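Local coordinates for protein N-acetylgalactosaminyltransferase 7 (Homo sapiens, PDB 6IWR) that belongs to the polypeptide GalNAc-transferase family, pairing a GT-A glycosyltransferase domain with a ricin-type beta-trefoil lectin domain, at residues A[53-65]-A[253-265]. Numbering follows the deposited sequence.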
loop_
_atom_site.group_PDB
_atom_site.type_symbol
_atom_site.label_atom_id
_atom_site.label_comp_id
_atom_site.label_asym_id
_atom_site.label_seq_id
_atom_site.Cartn_x
_atom_site.Cartn_y
_atom_site.Cartn_z
ATOM N N LEU A 53 44.946 18.656 -14.540
ATOM C CA LEU A 53 44.236 19.511 -13.590
ATOM C C LEU A 53 44.232 18.890 -12.205
ATOM O O LEU A 53 43.941 17.703 -12.041
ATOM C CB LEU A 53 42.791 19.747 -14.016
ATOM C CG LEU A 53 42.443 20.767 -15.107
ATOM C CD1 LEU A 53 40.932 21.031 -15.083
ATOM C CD2 LEU A 53 43.244 22.074 -14.971
ATOM N N THR A 54 44.521 19.715 -11.200
ATOM C CA THR A 54 44.685 19.273 -9.819
ATOM C C THR A 54 43.848 20.147 -8.903
ATOM O O THR A 54 43.615 21.322 -9.189
ATOM C CB THR A 54 46.148 19.362 -9.377
ATOM O OG1 THR A 54 46.817 20.333 -10.191
ATOM C CG2 THR A 54 46.825 18.015 -9.490
ATOM N N PHE A 55 43.436 19.585 -7.769
ATOM C CA PHE A 55 42.750 20.405 -6.783
ATOM C C PHE A 55 43.760 21.227 -6.003
ATOM O O PHE A 55 44.927 20.850 -5.872
ATOM C CB PHE A 55 41.906 19.547 -5.844
ATOM C CG PHE A 55 40.882 18.745 -6.562
ATOM C CD1 PHE A 55 39.921 19.369 -7.323
ATOM C CD2 PHE A 55 40.902 17.376 -6.515
ATOM C CE1 PHE A 55 38.982 18.635 -8.026
ATOM C CE2 PHE A 55 39.961 16.634 -7.192
ATOM C CZ PHE A 55 39.001 17.269 -7.952
ATOM N N LYS A 56 43.305 22.376 -5.505
ATOM C CA LYS A 56 44.202 23.297 -4.818
ATOM C C LYS A 56 44.761 22.618 -3.566
ATOM O O LYS A 56 44.070 21.815 -2.938
ATOM C CB LYS A 56 43.464 24.601 -4.483
ATOM C CG LYS A 56 43.062 25.437 -5.700
ATOM C CD LYS A 56 42.324 26.684 -5.312
ATOM C CE LYS A 56 41.949 27.526 -6.522
ATOM N NZ LYS A 56 41.172 28.802 -6.203
ATOM N N PRO A 57 46.013 22.868 -3.201
ATOM C CA PRO A 57 46.640 22.078 -2.127
ATOM C C PRO A 57 46.168 22.508 -0.745
ATOM O O PRO A 57 45.660 23.614 -0.545
ATOM C CB PRO A 57 48.131 22.378 -2.304
ATOM C CG PRO A 57 48.107 23.806 -2.837
ATOM C CD PRO A 57 46.976 23.786 -3.833
ATOM N N GLN A 58 46.362 21.613 0.224
ATOM C CA GLN A 58 46.075 21.960 1.611
ATOM C C GLN A 58 47.048 23.021 2.112
ATOM O O GLN A 58 48.270 22.853 2.045
ATOM C CB GLN A 58 46.142 20.728 2.511
ATOM C CG GLN A 58 45.852 21.001 3.978
ATOM C CD GLN A 58 44.373 21.077 4.271
ATOM O OE1 GLN A 58 43.923 21.848 5.129
ATOM N NE2 GLN A 58 43.603 20.260 3.573
ATOM N N THR A 59 46.495 24.116 2.612
ATOM C CA THR A 59 47.272 25.199 3.192
ATOM C C THR A 59 47.092 25.300 4.698
ATOM O O THR A 59 48.023 25.684 5.410
ATOM C CB THR A 59 46.867 26.515 2.532
ATOM O OG1 THR A 59 45.700 27.031 3.172
ATOM C CG2 THR A 59 46.526 26.266 1.089
ATOM N N PHE A 60 45.900 24.953 5.170
ATOM C CA PHE A 60 45.567 24.822 6.582
ATOM C C PHE A 60 46.348 23.662 7.203
ATOM O O PHE A 60 46.352 22.550 6.665
ATOM C CB PHE A 60 44.055 24.550 6.647
ATOM C CG PHE A 60 43.355 25.128 7.822
ATOM C CD1 PHE A 60 42.955 26.465 7.826
ATOM C CD2 PHE A 60 43.047 24.332 8.909
ATOM C CE1 PHE A 60 42.283 27.022 8.927
ATOM C CE2 PHE A 60 42.377 24.864 9.996
ATOM C CZ PHE A 60 41.992 26.220 10.009
ATOM N N THR A 61 46.998 23.892 8.341
ATOM C CA THR A 61 47.583 22.785 9.099
ATOM C C THR A 61 46.614 22.365 10.201
ATOM O O THR A 61 46.197 23.204 11.001
ATOM C CB THR A 61 48.929 23.159 9.721
ATOM O OG1 THR A 61 49.716 23.907 8.784
ATOM C CG2 THR A 61 49.683 21.896 10.167
ATOM N N TYR A 62 46.267 21.074 10.265
ATOM C CA TYR A 62 45.376 20.585 11.313
ATOM C C TYR A 62 45.718 19.142 11.670
ATOM O O TYR A 62 46.036 18.336 10.801
ATOM C CB TYR A 62 43.901 20.721 10.893
ATOM C CG TYR A 62 42.909 20.470 12.011
ATOM C CD1 TYR A 62 42.481 21.503 12.844
ATOM C CD2 TYR A 62 42.389 19.198 12.236
ATOM C CE1 TYR A 62 41.575 21.273 13.882
ATOM C CE2 TYR A 62 41.466 18.960 13.271
ATOM C CZ TYR A 62 41.072 19.996 14.091
ATOM O OH TYR A 62 40.182 19.764 15.127
ATOM N N HIS A 63 45.661 18.823 12.955
ATOM C CA HIS A 63 46.067 17.527 13.481
ATOM C C HIS A 63 44.859 16.724 13.944
ATOM O O HIS A 63 43.961 17.257 14.602
ATOM C CB HIS A 63 47.022 17.690 14.659
ATOM C CG HIS A 63 48.140 18.645 14.395
ATOM N ND1 HIS A 63 49.379 18.230 13.957
ATOM C CD2 HIS A 63 48.208 19.993 14.502
ATOM C CE1 HIS A 63 50.162 19.283 13.803
ATOM N NE2 HIS A 63 49.478 20.364 14.131
ATOM N N ASP A 64 44.864 15.435 13.632
ATOM C CA ASP A 64 43.758 14.582 14.020
ATOM C C ASP A 64 43.567 14.624 15.528
ATOM O O ASP A 64 44.509 14.898 16.267
ATOM C CB ASP A 64 44.008 13.148 13.572
ATOM C CG ASP A 64 43.939 13.009 12.081
ATOM O OD1 ASP A 64 43.154 13.782 11.476
ATOM O OD2 ASP A 64 44.677 12.175 11.519
ATOM N N PRO A 65 42.356 14.360 16.011
ATOM C CA PRO A 65 42.127 14.374 17.456
ATOM C C PRO A 65 42.757 13.160 18.116
ATOM O O PRO A 65 43.296 12.266 17.470
ATOM C CB PRO A 65 40.597 14.364 17.577
ATOM C CG PRO A 65 40.139 13.711 16.325
ATOM C CD PRO A 65 41.101 14.151 15.263
ATOM N N PRO A 253 33.702 16.456 15.483
ATOM C CA PRO A 253 33.894 15.214 14.710
ATOM C C PRO A 253 33.654 15.384 13.211
ATOM O O PRO A 253 34.407 14.830 12.400
ATOM C CB PRO A 253 32.870 14.247 15.333
ATOM C CG PRO A 253 32.221 14.996 16.489
ATOM C CD PRO A 253 32.527 16.430 16.369
ATOM N N LEU A 254 32.625 16.149 12.821
ATOM C CA LEU A 254 32.273 16.244 11.408
ATOM C C LEU A 254 33.253 17.119 10.630
ATOM O O LEU A 254 33.591 16.817 9.479
ATOM C CB LEU A 254 30.854 16.788 11.261
ATOM C CG LEU A 254 30.248 16.806 9.858
ATOM C CD1 LEU A 254 29.711 15.459 9.492
ATOM C CD2 LEU A 254 29.155 17.809 9.797
ATOM N N VAL A 255 33.718 18.216 11.226
ATOM C CA VAL A 255 34.617 19.101 10.493
ATOM C C VAL A 255 36.104 18.852 10.762
ATOM O O VAL A 255 36.961 19.431 10.073
ATOM C CB VAL A 255 34.240 20.558 10.801
ATOM C CG1 VAL A 255 35.105 21.507 10.005
ATOM C CG2 VAL A 255 32.781 20.774 10.472
ATOM N N ALA A 256 36.450 18.023 11.725
ATOM C CA ALA A 256 37.868 17.746 11.928
ATOM C C ALA A 256 38.494 17.113 10.692
ATOM O O ALA A 256 39.526 17.614 10.215
ATOM C CB ALA A 256 38.062 16.878 13.179
ATOM N N PRO A 257 37.942 16.054 10.115
ATOM C CA PRO A 257 38.635 15.438 8.968
ATOM C C PRO A 257 38.826 16.401 7.804
ATOM O O PRO A 257 39.907 16.417 7.199
ATOM C CB PRO A 257 37.754 14.232 8.610
ATOM C CG PRO A 257 36.603 14.248 9.565
ATOM C CD PRO A 257 36.782 15.290 10.592
ATOM N N ILE A 258 37.830 17.242 7.500
ATOM C CA ILE A 258 37.975 18.210 6.408
ATOM C C ILE A 258 39.071 19.220 6.718
ATOM O O ILE A 258 39.726 19.743 5.811
ATOM C CB ILE A 258 36.641 18.930 6.133
ATOM C CG1 ILE A 258 35.503 17.908 6.034
ATOM C CG2 ILE A 258 36.738 19.779 4.879
ATOM C CD1 ILE A 258 34.159 18.530 5.994
ATOM N N SER A 259 39.290 19.510 7.996
ATOM C CA SER A 259 40.329 20.457 8.375
ATOM C C SER A 259 41.734 19.870 8.216
ATOM O O SER A 259 42.672 20.617 7.934
ATOM C CB SER A 259 40.089 20.940 9.806
ATOM O OG SER A 259 38.739 21.368 9.983
ATOM N N LYS A 260 41.926 18.549 8.414
ATOM C CA LYS A 260 43.233 17.979 8.053
ATOM C C LYS A 260 43.429 18.052 6.549
ATOM O O LYS A 260 44.529 18.345 6.072
ATOM C CB LYS A 260 43.425 16.519 8.528
ATOM C CG LYS A 260 44.686 16.324 9.446
ATOM C CD LYS A 260 45.668 15.067 9.280
ATOM C CE LYS A 260 47.068 15.246 10.120
ATOM N NZ LYS A 260 47.346 14.807 11.621
ATOM N N ASP A 261 42.349 17.881 5.791
ATOM C CA ASP A 261 42.441 17.516 4.377
ATOM C C ASP A 261 41.191 18.010 3.659
ATOM O O ASP A 261 40.112 17.438 3.836
ATOM C CB ASP A 261 42.596 16.002 4.255
ATOM C CG ASP A 261 42.643 15.515 2.818
ATOM O OD1 ASP A 261 42.274 16.249 1.873
ATOM O OD2 ASP A 261 43.046 14.355 2.637
ATOM N N ARG A 262 41.341 19.036 2.818
ATOM C CA ARG A 262 40.205 19.703 2.195
ATOM C C ARG A 262 39.465 18.842 1.174
ATOM O O ARG A 262 38.362 19.232 0.767
ATOM C CB ARG A 262 40.669 20.981 1.514
ATOM C CG ARG A 262 41.834 20.764 0.574
ATOM C CD ARG A 262 42.303 22.080 0.025
ATOM N NE ARG A 262 41.146 22.771 -0.501
ATOM C CZ ARG A 262 40.752 22.698 -1.768
ATOM N NH1 ARG A 262 39.651 23.341 -2.171
ATOM N NH2 ARG A 262 41.477 21.988 -2.631
ATOM N N THR A 263 40.056 17.730 0.708
ATOM C CA THR A 263 39.395 16.832 -0.234
ATOM C C THR A 263 38.632 15.720 0.467
ATOM O O THR A 263 38.175 14.785 -0.196
ATOM C CB THR A 263 40.399 16.196 -1.210
ATOM O OG1 THR A 263 41.319 15.375 -0.484
ATOM C CG2 THR A 263 41.153 17.247 -2.011
ATOM N N ILE A 264 38.520 15.772 1.780
ATOM C CA ILE A 264 37.657 14.840 2.485
ATOM C C ILE A 264 36.276 15.459 2.577
ATOM O O ILE A 264 36.129 16.659 2.836
ATOM C CB ILE A 264 38.224 14.506 3.876
ATOM C CG1 ILE A 264 39.636 13.938 3.727
ATOM C CG2 ILE A 264 37.314 13.537 4.630
ATOM C CD1 ILE A 264 40.262 13.513 5.025
ATOM N N CYS A 265 35.263 14.655 2.300
ATOM C CA CYS A 265 33.877 15.047 2.488
ATOM C C CYS A 265 33.286 14.162 3.571
ATOM O O CYS A 265 33.484 12.943 3.573
ATOM C CB CYS A 265 33.096 14.936 1.184
ATOM S SG CYS A 265 31.339 14.940 1.341
HETATM O O HOH W 1 46.257 19.664 7.426
#
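Tyr62 lays one face of its ring over Ser259, whose CB sits 3.8 Å from the ring centroid and 20° off the normal, a CH-pi contact displaced toward the CG side of the ring. Further along the ring, Tyr62 CE2 meets the methyl CB of Ala256 at 4.0 Å, one helical turn before Ser259. With CG anti to the backbone N (chi1 -170°), the tyrosine lies along the helix, and its hydroxyl is weakly bonded to Asp143 N beyond it. Ser259 turns its own hydroxyl back into the helix: OG donates to Val255 O at 2.6 Å, leaving CB to the ring.

At the other end, the guanidinium of Arg262 receives the carbonyl of Lys56 at its edge, near its plane. NH2 to Lys56 O is 2.6 Å, but the bond is weak, with an N-H...O angle of only 127°. The firmer hold on this arginine comes from Glu335 and Glu341, which form salt bridges with NE and NH1; Glu341 also accepts from Lys56 N, so one carboxylate ties the arginine to the extended chain.

Between these ends a water bridges the backbones, donating to Lys260 O (2.6 Å) and Phe60 O and accepting from Tyr62 N. Past Tyr62, Lys260 NZ and Asp64 OD2, 3.7 Å apart, form a long salt bridge, with the lysine chain placed only doubtfully. Just before Arg262 in the chain, Asp261, the first residue past the helix, forms an Asx turn through its OD1 and Thr263 N, and the same oxygen also accepts from Thr263 OG1.

The arrangement is that of an extended N-terminal segment strapped across the end of helix 251-260 and the turn leading into strand 264-274, on the outside of the GT-A glycosyltransferase fold.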